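Local coordinates for protein extracellular ligand-binding receptor (PDB 5ERE) that binds the keto acid 2-oxo-4-methylpentanoate in a periplasmic-binding-protein domain and probably serves as an extracellular sensor of such solutes, at residues A121-F126 with Q205-R210. Residues are numbered along the deposited sequence; the frame is centred on the assembly and turned at random.
With COI (2-oxo-4-methylpentanoic acid), chain B.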
loop_
_atom_site.group_PDB
_atom_site.type_symbol
_atom_site.label_atom_id
_atom_site.label_comp_id
_atom_site.label_asym_id
_atom_site.label_seq_id
_atom_site.Cartn_x
_atom_site.Cartn_y
_atom_site.Cartn_z
ATOM N N ALA A 121 7.034 -3.628 2.820
ATOM C CA ALA A 121 8.091 -3.035 1.999
ATOM C C ALA A 121 9.338 -2.794 2.817
ATOM O O ALA A 121 10.437 -2.779 2.281
ATOM C CB ALA A 121 7.646 -1.709 1.362
ATOM N N TYR A 122 9.145 -2.541 4.107
ATOM C CA TYR A 122 10.257 -2.340 5.028
ATOM C C TYR A 122 10.793 -3.691 5.517
ATOM O O TYR A 122 11.999 -3.922 5.510
ATOM C CB TYR A 122 9.802 -1.487 6.208
ATOM C CG TYR A 122 10.881 -1.166 7.210
ATOM C CD1 TYR A 122 11.934 -0.326 6.868
ATOM C CD2 TYR A 122 10.837 -1.674 8.504
ATOM C CE1 TYR A 122 12.926 -0.009 7.774
ATOM C CE2 TYR A 122 11.840 -1.377 9.422
ATOM C CZ TYR A 122 12.882 -0.536 9.045
ATOM O OH TYR A 122 13.886 -0.200 9.925
ATOM N N LEU A 123 9.875 -4.564 5.926
ATOM C CA LEU A 123 10.222 -5.809 6.629
ATOM C C LEU A 123 10.955 -6.802 5.729
ATOM O O LEU A 123 11.591 -7.747 6.217
ATOM C CB LEU A 123 8.963 -6.494 7.200
ATOM C CG LEU A 123 8.325 -5.915 8.468
ATOM C CD1 LEU A 123 7.159 -6.772 8.977
ATOM C CD2 LEU A 123 9.359 -5.739 9.549
ATOM N N THR A 124 10.862 -6.598 4.424
ATOM C CA THR A 124 11.386 -7.565 3.483
ATOM C C THR A 124 12.938 -7.584 3.504
ATOM O O THR A 124 13.534 -8.552 3.079
ATOM C CB THR A 124 10.811 -7.295 2.051
ATOM O OG1 THR A 124 11.025 -8.434 1.207
ATOM C CG2 THR A 124 11.396 -6.042 1.416
ATOM N N ASP A 125 13.574 -6.552 4.060
ATOM C CA ASP A 125 15.035 -6.503 4.160
ATOM C C ASP A 125 15.561 -7.057 5.489
ATOM O O ASP A 125 16.701 -6.785 5.880
ATOM C CB ASP A 125 15.518 -5.069 3.977
ATOM C CG ASP A 125 15.199 -4.529 2.599
ATOM O OD1 ASP A 125 15.218 -5.331 1.640
ATOM O OD2 ASP A 125 14.922 -3.314 2.485
ATOM N N PHE A 126 14.713 -7.819 6.175
ATOM C CA PHE A 126 15.070 -8.466 7.432
ATOM C C PHE A 126 14.831 -9.961 7.303
ATOM O O PHE A 126 13.712 -10.383 7.003
ATOM C CB PHE A 126 14.254 -7.905 8.591
ATOM C CG PHE A 126 14.488 -6.446 8.853
ATOM C CD1 PHE A 126 13.775 -5.466 8.156
ATOM C CD2 PHE A 126 15.412 -6.046 9.797
ATOM C CE1 PHE A 126 13.997 -4.135 8.409
ATOM C CE2 PHE A 126 15.634 -4.714 10.050
ATOM C CZ PHE A 126 14.918 -3.753 9.357
ATOM N N GLN A 205 15.878 -4.191 15.505
ATOM C CA GLN A 205 15.103 -3.019 15.058
ATOM C C GLN A 205 13.657 -3.181 15.506
ATOM O O GLN A 205 13.037 -4.204 15.210
ATOM C CB GLN A 205 15.163 -2.859 13.531
ATOM C CG GLN A 205 14.172 -1.840 12.956
ATOM C CD GLN A 205 14.579 -0.404 13.222
ATOM O OE1 GLN A 205 15.722 -0.020 12.953
ATOM N NE2 GLN A 205 13.650 0.402 13.748
ATOM N N LEU A 206 13.140 -2.200 16.242
ATOM C CA LEU A 206 11.735 -2.200 16.640
ATOM C C LEU A 206 10.854 -1.659 15.505
ATOM O O LEU A 206 11.234 -0.718 14.815
ATOM C CB LEU A 206 11.548 -1.376 17.908
ATOM C CG LEU A 206 12.372 -1.838 19.106
ATOM C CD1 LEU A 206 12.005 -0.985 20.294
ATOM C CD2 LEU A 206 12.157 -3.321 19.398
ATOM N N VAL A 207 9.687 -2.278 15.329
ATOM C CA VAL A 207 8.768 -1.971 14.237
ATOM C C VAL A 207 7.351 -2.028 14.793
ATOM O O VAL A 207 7.015 -2.929 15.555
ATOM C CB VAL A 207 8.911 -2.962 13.067
ATOM C CG1 VAL A 207 7.954 -2.624 11.925
ATOM C CG2 VAL A 207 10.368 -3.029 12.574
ATOM N N GLY A 208 6.510 -1.067 14.420
ATOM C CA GLY A 208 5.146 -1.069 14.911
ATOM C C GLY A 208 4.184 -0.601 13.850
ATOM O O GLY A 208 4.567 -0.441 12.691
ATOM N N THR A 209 2.935 -0.409 14.264
ATOM C CA THR A 209 1.821 -0.118 13.353
ATOM C C THR A 209 1.029 1.074 13.912
ATOM O O THR A 209 1.402 1.665 14.941
ATOM C CB THR A 209 0.904 -1.373 13.162
ATOM O OG1 THR A 209 0.246 -1.703 14.385
ATOM C CG2 THR A 209 1.719 -2.599 12.672
ATOM N N ARG A 210 -0.089 1.397 13.265
ATOM C CA ARG A 210 -0.831 2.645 13.518
ATOM C C ARG A 210 -1.032 3.025 15.003
ATOM O O ARG A 210 -0.744 4.137 15.389
ATOM C CB ARG A 210 -2.201 2.555 12.784
ATOM C CG ARG A 210 -3.248 3.607 13.197
ATOM C CD ARG A 210 -4.651 3.255 12.543
ATOM N NE ARG A 210 -4.909 1.832 12.741
ATOM C CZ ARG A 210 -5.493 1.300 13.804
ATOM N NH1 ARG A 210 -5.945 2.062 14.771
ATOM N NH2 ARG A 210 -5.612 -0.023 13.906
HETATM C C1 COI B . -7.678 -1.768 16.506
HETATM O O1 COI B . -8.349 -2.736 16.952
HETATM O O2 COI B . -7.445 -1.623 15.280
HETATM C C2 COI B . -7.204 -0.736 17.472
HETATM O O3 COI B . -6.524 0.196 17.086
HETATM C C3 COI B . -7.656 -0.919 18.901
HETATM C C4 COI B . -6.973 0.062 19.786
HETATM C C5 COI B . -7.850 0.255 21.004
HETATM C C6 COI B . -5.621 -0.560 20.103
#
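Val207 packs against Tyr122 and Leu123, and Val207 and Leu123 form the buried side of this contact. Val207 CG2 lies at the edge of the Tyr122 ring, near the ring plane, 3.9 Å from CE2. Leu123 CD2 reaches both valine methyls, 4.2 Å from Val207 CG1 and equally near CG2. Gln205, Phe126 and the Tyr122 hydroxyl make the partly exposed side. The tyrosine ring and the Gln205 amide stand nearly perpendicular, with Tyr122 OH 3.4 Å from Gln205 CD. The looser touch is Phe126 CE2, which meets Gln205 CB obliquely at 4.0 Å. Phe126 CE1 lies over one face of the Tyr122 ring, toward its rim. A bend at chi2 (74°) brings Gln205 CD beside the Tyr122 hydroxyl. Gln205 NE2 donates to Leu206 O at 2.9 Å and also to Gly226 O. An alanine in place of Gln205 would probably cost Gly226 O this donor and open a gap beside the Tyr122 hydroxyl. Further along, Arg210 NH2 binds the ligand carboxylate oxygen O2 at 2.8 Å, and NH1 binds its keto oxygen O3. This is helix-on-sheet packing in the periplasmic-binding-protein domain. It joins the C-terminal part of helix 112-123 and the type I turn from Leu123 to Phe126 to strand 205-208, which runs parallel between strands 181-185 and 228-232. Val183 lies beside Leu123 and Val207, and Val228 beside Tyr122 and Gln205.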